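CDP-glucose-4,6-dehydratase (PDB 1RKX) catalyses the conversion of CDP-D-glucose to CDP-4-keto-6-deoxyglucose, probably with its bound NAD as the transient hydride carrier, as in related sugar-nucleotide dehydratases of the short-chain dehydrogenase/reductase family. Local coordinates at residues C[133-147]-C[299-311]. Numbering follows the deposited sequence.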
loop_
_atom_site.group_PDB
_atom_site.type_symbol
_atom_site.label_atom_id
_atom_site.label_comp_id
_atom_site.label_asym_id
_atom_site.label_seq_id
_atom_site.Cartn_x
_atom_site.Cartn_y
_atom_site.Cartn_z
ATOM N N ASP C 133 16.161 9.565 9.538
ATOM C CA ASP C 133 14.904 9.884 8.879
ATOM C C ASP C 133 15.034 9.368 7.436
ATOM O O ASP C 133 14.034 9.162 6.745
ATOM C CB ASP C 133 14.640 11.400 8.903
ATOM C CG ASP C 133 15.711 12.201 8.185
ATOM O OD1 ASP C 133 16.910 11.905 8.389
ATOM O OD2 ASP C 133 15.355 13.138 7.427
ATOM N N LYS C 134 16.271 9.122 7.004
ATOM C CA LYS C 134 16.539 8.633 5.649
ATOM C C LYS C 134 16.440 7.112 5.479
ATOM O O LYS C 134 16.795 6.582 4.430
ATOM C CB LYS C 134 17.930 9.093 5.192
ATOM C CG LYS C 134 18.145 10.598 5.270
ATOM C CD LYS C 134 17.088 11.346 4.480
ATOM C CE LYS C 134 17.240 12.856 4.636
ATOM N NZ LYS C 134 18.534 13.349 4.077
ATOM N N CYS C 135 15.959 6.403 6.494
ATOM C CA CYS C 135 15.854 4.951 6.371
ATOM C C CYS C 135 14.693 4.533 5.462
ATOM O O CYS C 135 14.642 3.397 5.000
ATOM C CB CYS C 135 15.665 4.306 7.747
ATOM S SG CYS C 135 14.111 4.729 8.524
ATOM N N TYR C 136 13.765 5.448 5.206
ATOM C CA TYR C 136 12.602 5.130 4.380
ATOM C C TYR C 136 12.858 5.103 2.887
ATOM O O TYR C 136 13.569 5.951 2.355
ATOM C CB TYR C 136 11.462 6.123 4.626
ATOM C CG TYR C 136 10.890 6.102 6.021
ATOM C CD1 TYR C 136 11.279 7.053 6.974
ATOM C CD2 TYR C 136 9.945 5.144 6.386
ATOM C CE1 TYR C 136 10.733 7.045 8.254
ATOM C CE2 TYR C 136 9.392 5.128 7.664
ATOM C CZ TYR C 136 9.789 6.079 8.590
ATOM O OH TYR C 136 9.246 6.077 9.852
ATOM N N ASP C 137 12.260 4.122 2.217
ATOM C CA ASP C 137 12.364 4.027 0.772
ATOM C C ASP C 137 11.756 5.350 0.309
ATOM O O ASP C 137 10.624 5.670 0.670
ATOM C CB ASP C 137 11.538 2.838 0.274
ATOM C CG ASP C 137 11.462 2.768 -1.233
ATOM O OD1 ASP C 137 12.457 3.116 -1.899
ATOM O OD2 ASP C 137 10.407 2.350 -1.754
ATOM N N ASN C 138 12.493 6.113 -0.489
ATOM C CA ASN C 138 12.014 7.417 -0.917
ATOM C C ASN C 138 10.993 7.401 -2.045
ATOM O O ASN C 138 11.311 7.051 -3.183
ATOM C CB ASN C 138 13.198 8.306 -1.307
ATOM C CG ASN C 138 12.852 9.778 -1.253
ATOM O OD1 ASN C 138 11.902 10.227 -1.891
ATOM N ND2 ASN C 138 13.619 10.539 -0.480
ATOM N N LYS C 139 9.767 7.795 -1.721
ATOM C CA LYS C 139 8.689 7.838 -2.699
ATOM C C LYS C 139 8.652 9.177 -3.433
ATOM O O LYS C 139 7.827 9.383 -4.319
ATOM C CB LYS C 139 7.346 7.588 -2.009
ATOM C CG LYS C 139 7.231 6.224 -1.340
ATOM C CD LYS C 139 7.379 5.107 -2.359
ATOM C CE LYS C 139 7.125 3.746 -1.744
ATOM N NZ LYS C 139 7.317 2.662 -2.756
ATOM N N GLU C 140 9.545 10.086 -3.058
ATOM C CA GLU C 140 9.617 11.399 -3.689
ATOM C C GLU C 140 8.262 12.104 -3.744
ATOM O O GLU C 140 7.841 12.580 -4.799
ATOM C CB GLU C 140 10.182 11.271 -5.106
ATOM C CG GLU C 140 11.669 10.944 -5.170
ATOM C CD GLU C 140 12.550 12.108 -4.742
ATOM O OE1 GLU C 140 12.508 12.493 -3.555
ATOM O OE2 GLU C 140 13.285 12.642 -5.600
ATOM N N TRP C 141 7.578 12.170 -2.605
ATOM C CA TRP C 141 6.283 12.831 -2.550
ATOM C C TRP C 141 6.220 13.863 -1.429
ATOM O O TRP C 141 7.146 13.988 -0.624
ATOM C CB TRP C 141 5.150 11.802 -2.400
ATOM C CG TRP C 141 5.268 10.898 -1.211
ATOM C CD1 TRP C 141 5.936 11.153 -0.045
ATOM C CD2 TRP C 141 4.629 9.626 -1.038
ATOM N NE1 TRP C 141 5.748 10.121 0.843
ATOM C CE2 TRP C 141 4.950 9.172 0.260
ATOM C CE3 TRP C 141 3.812 8.829 -1.853
ATOM C CZ2 TRP C 141 4.480 7.953 0.766
ATOM C CZ3 TRP C 141 3.345 7.619 -1.354
ATOM C CH2 TRP C 141 3.680 7.193 -0.051
ATOM N N ILE C 142 5.109 14.584 -1.372
ATOM C CA ILE C 142 4.919 15.645 -0.393
ATOM C C ILE C 142 4.508 15.203 1.009
ATOM O O ILE C 142 4.417 16.026 1.916
ATOM C CB ILE C 142 3.856 16.641 -0.906
ATOM C CG1 ILE C 142 4.221 17.108 -2.315
ATOM C CG2 ILE C 142 3.772 17.837 0.017
ATOM C CD1 ILE C 142 3.222 18.077 -2.914
ATOM N N TRP C 143 4.274 13.915 1.200
ATOM C CA TRP C 143 3.823 13.433 2.498
ATOM C C TRP C 143 4.881 12.922 3.474
ATOM O O TRP C 143 5.892 12.352 3.073
ATOM C CB TRP C 143 2.770 12.348 2.284
ATOM C CG TRP C 143 1.546 12.854 1.572
ATOM C CD1 TRP C 143 0.686 13.816 2.013
ATOM C CD2 TRP C 143 1.037 12.411 0.310
ATOM N NE1 TRP C 143 -0.330 13.998 1.108
ATOM C CE2 TRP C 143 -0.141 13.150 0.051
ATOM C CE3 TRP C 143 1.462 11.463 -0.632
ATOM C CZ2 TRP C 143 -0.902 12.969 -1.110
ATOM C CZ3 TRP C 143 0.704 11.284 -1.787
ATOM C CH2 TRP C 143 -0.465 12.035 -2.013
ATOM N N GLY C 144 4.627 13.135 4.761
ATOM C CA GLY C 144 5.541 12.669 5.786
ATOM C C GLY C 144 5.387 11.168 5.929
ATOM O O GLY C 144 4.270 10.646 5.904
ATOM N N TYR C 145 6.503 10.466 6.084
ATOM C CA TYR C 145 6.471 9.018 6.209
ATOM C C TYR C 145 5.931 8.510 7.532
ATOM O O TYR C 145 6.161 9.099 8.584
ATOM C CB TYR C 145 7.864 8.437 5.965
ATOM C CG TYR C 145 8.304 8.620 4.535
ATOM C CD1 TYR C 145 8.931 9.793 4.120
ATOM C CD2 TYR C 145 8.005 7.655 3.575
ATOM C CE1 TYR C 145 9.243 10.003 2.770
ATOM C CE2 TYR C 145 8.308 7.851 2.236
ATOM C CZ TYR C 145 8.923 9.025 1.838
ATOM O OH TYR C 145 9.194 9.208 0.503
ATOM N N ARG C 146 5.207 7.402 7.458
ATOM C CA ARG C 146 4.622 6.783 8.635
ATOM C C ARG C 146 5.517 5.591 8.984
ATOM O O ARG C 146 6.154 5.018 8.103
ATOM C CB ARG C 146 3.168 6.403 8.312
ATOM C CG ARG C 146 2.443 7.616 7.677
ATOM C CD ARG C 146 0.916 7.554 7.558
ATOM N NE ARG C 146 0.439 6.625 6.549
ATOM C CZ ARG C 146 -0.640 6.811 5.788
ATOM N NH1 ARG C 146 -1.382 7.907 5.890
ATOM N NH2 ARG C 146 -0.993 5.869 4.929
ATOM N N GLU C 147 5.585 5.234 10.261
ATOM C CA GLU C 147 6.467 4.151 10.693
ATOM C C GLU C 147 6.275 2.782 10.055
ATOM O O GLU C 147 7.203 1.972 10.050
ATOM C CB GLU C 147 6.425 4.009 12.223
ATOM C CG GLU C 147 7.087 5.162 12.966
ATOM C CD GLU C 147 6.127 6.290 13.300
ATOM O OE1 GLU C 147 5.007 6.322 12.742
ATOM O OE2 GLU C 147 6.503 7.149 14.122
ATOM N N GLU C 299 12.949 22.476 -5.621
ATOM C CA GLU C 299 12.500 21.126 -5.304
ATOM C C GLU C 299 10.991 21.126 -5.079
ATOM O O GLU C 299 10.461 21.977 -4.364
ATOM C CB GLU C 299 13.206 20.616 -4.047
ATOM C CG GLU C 299 14.720 20.728 -4.098
ATOM C CD GLU C 299 15.385 20.196 -2.845
ATOM O OE1 GLU C 299 15.034 20.660 -1.739
ATOM O OE2 GLU C 299 16.261 19.315 -2.964
ATOM N N ALA C 300 10.301 20.172 -5.693
ATOM C CA ALA C 300 8.853 20.072 -5.551
ATOM C C ALA C 300 8.469 19.577 -4.159
ATOM O O ALA C 300 7.375 19.856 -3.664
ATOM C CB ALA C 300 8.289 19.130 -6.612
ATOM N N HIS C 301 9.378 18.848 -3.526
ATOM C CA HIS C 301 9.111 18.306 -2.201
ATOM C C HIS C 301 10.392 18.073 -1.415
ATOM O O HIS C 301 11.493 18.094 -1.966
ATOM C CB HIS C 301 8.377 16.975 -2.332
ATOM C CG HIS C 301 9.119 15.972 -3.157
ATOM N ND1 HIS C 301 9.100 15.984 -4.536
ATOM C CD2 HIS C 301 9.961 14.974 -2.802
ATOM C CE1 HIS C 301 9.899 15.038 -4.994
ATOM N NE2 HIS C 301 10.435 14.411 -3.962
ATOM N N TYR C 302 10.227 17.839 -0.119
ATOM C CA TYR C 302 11.346 17.566 0.772
ATOM C C TYR C 302 10.932 16.446 1.724
ATOM O O TYR C 302 9.761 16.321 2.080
ATOM C CB TYR C 302 11.726 18.827 1.556
ATOM C CG TYR C 302 10.572 19.485 2.274
ATOM C CD1 TYR C 302 10.224 19.110 3.572
ATOM C CD2 TYR C 302 9.818 20.481 1.650
ATOM C CE1 TYR C 302 9.153 19.716 4.233
ATOM C CE2 TYR C 302 8.745 21.089 2.300
ATOM C CZ TYR C 302 8.421 20.703 3.591
ATOM O OH TYR C 302 7.370 21.308 4.238
ATOM N N LEU C 303 11.902 15.631 2.110
ATOM C CA LEU C 303 11.693 14.497 3.010
ATOM C C LEU C 303 11.242 14.953 4.392
ATOM O O LEU C 303 11.889 15.790 5.015
ATOM C CB LEU C 303 13.003 13.706 3.132
ATOM C CG LEU C 303 13.063 12.325 3.801
ATOM C CD1 LEU C 303 12.552 12.393 5.233
ATOM C CD2 LEU C 303 12.253 11.338 2.988
ATOM N N LYS C 304 10.128 14.404 4.866
ATOM C CA LYS C 304 9.624 14.739 6.194
ATOM C C LYS C 304 8.965 13.517 6.817
ATOM O O LYS C 304 8.677 12.536 6.130
ATOM C CB LYS C 304 8.637 15.913 6.139
ATOM C CG LYS C 304 7.330 15.621 5.453
ATOM C CD LYS C 304 6.422 16.843 5.501
ATOM C CE LYS C 304 5.087 16.551 4.839
ATOM N NZ LYS C 304 4.162 17.705 4.923
ATOM N N LEU C 305 8.724 13.583 8.121
ATOM C CA LEU C 305 8.143 12.463 8.841
ATOM C C LEU C 305 6.821 12.803 9.508
ATOM O O LEU C 305 6.591 13.938 9.920
ATOM C CB LEU C 305 9.122 11.983 9.919
ATOM C CG LEU C 305 10.558 11.640 9.512
ATOM C CD1 LEU C 305 11.341 11.184 10.746
ATOM C CD2 LEU C 305 10.547 10.552 8.459
ATOM N N ASP C 306 5.950 11.810 9.604
ATOM C CA ASP C 306 4.673 11.991 10.281
ATOM C C ASP C 306 4.969 11.490 11.693
ATOM O O ASP C 306 5.317 10.322 11.872
ATOM C CB ASP C 306 3.592 11.126 9.645
ATOM C CG ASP C 306 2.243 11.302 10.312
ATOM O OD1 ASP C 306 2.177 11.227 11.557
ATOM O OD2 ASP C 306 1.250 11.511 9.591
ATOM N N CYS C 307 4.844 12.369 12.684
ATOM C CA CYS C 307 5.142 11.995 14.065
ATOM C C CYS C 307 3.907 11.842 14.943
ATOM O O CYS C 307 3.950 12.136 16.139
ATOM C CB CYS C 307 6.094 13.026 14.683
ATOM S SG CYS C 307 7.649 13.182 13.782
ATOM N N SER C 308 2.816 11.379 14.345
ATOM C CA SER C 308 1.565 11.174 15.073
ATOM C C SER C 308 1.715 10.079 16.132
ATOM O O SER C 308 1.118 10.155 17.203
ATOM C CB SER C 308 0.437 10.794 14.105
ATOM O OG SER C 308 0.184 11.828 13.163
ATOM N N LYS C 309 2.516 9.064 15.827
ATOM C CA LYS C 309 2.729 7.951 16.749
ATOM C C LYS C 309 3.399 8.393 18.055
ATOM O O LYS C 309 2.922 8.072 19.142
ATOM C CB LYS C 309 3.571 6.877 16.066
ATOM C CG LYS C 309 3.686 5.573 16.825
ATOM C CD LYS C 309 4.586 4.623 16.043
ATOM C CE LYS C 309 4.772 3.304 16.733
ATOM N NZ LYS C 309 5.528 2.372 15.841
ATOM N N ALA C 310 4.507 9.119 17.941
ATOM C CA ALA C 310 5.225 9.622 19.111
ATOM C C ALA C 310 4.301 10.516 19.946
ATOM O O ALA C 310 4.285 10.448 21.179
ATOM C CB ALA C 310 6.448 10.419 18.666
ATOM N N LYS C 311 3.539 11.363 19.266
ATOM C CA LYS C 311 2.624 12.270 19.946
ATOM C C LYS C 311 1.528 11.525 20.706
ATOM O O LYS C 311 1.310 11.768 21.892
ATOM C CB LYS C 311 1.978 13.221 18.936
ATOM C CG LYS C 311 0.897 14.103 19.537
ATOM C CD LYS C 311 0.237 14.985 18.489
ATOM C CE LYS C 311 -0.868 15.827 19.114
ATOM N NZ LYS C 311 -1.404 16.838 18.166
HETATM O O HOH W 1 13.179 14.708 7.606
HETATM O O HOH W 2 7.128 17.895 1.575
HETATM O O HOH W 3 8.398 13.229 2.535
HETATM O O HOH W 4 6.025 9.324 15.701
HETATM O O HOH W 5 3.736 8.527 13.351
#
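With CG held between backbone N and carbonyl carbon (chi1 57°), the H301 imidazole turns onto E140, whose chain bends at chi2 (-71°). H301 NE2 donates to E140 OE1 (2.9 Å); the oxygen lies near the ring plane but is approached from above its carboxylate, and E140 O and W141 N sit over one ring face. A single beta bridge joins the two segments, Y145 opposite L305: Y145 N donates to K304 O (3.0 Å) and D306 N to Y145 O (2.9 Å). G144, lacking a side chain, allows this closeness and adds a CA-H...O contact from CA to K304 O (3.2 Å). Beside the pairing, L303 brings CD2 to Y145 CE1 (3.3 Å) and L305 brings CD2 to Y136 CE1 (3.5 Å). The extended K304 passes G144 and I142 to D266 (salt bridge) and S308 of the second subunit. The E147 carboxylate rests against CB and CD of K309, but OE2 accepts from N261 N and K309 NZ pairs with E258. D133, which touches the NAD, packs CB on L305 CD1 (3.8 Å) and shares a water with L303 O. Together, the His-carboxylate bond, backbone pairing and bridging water probably steady the D133 loop beside the cofactor.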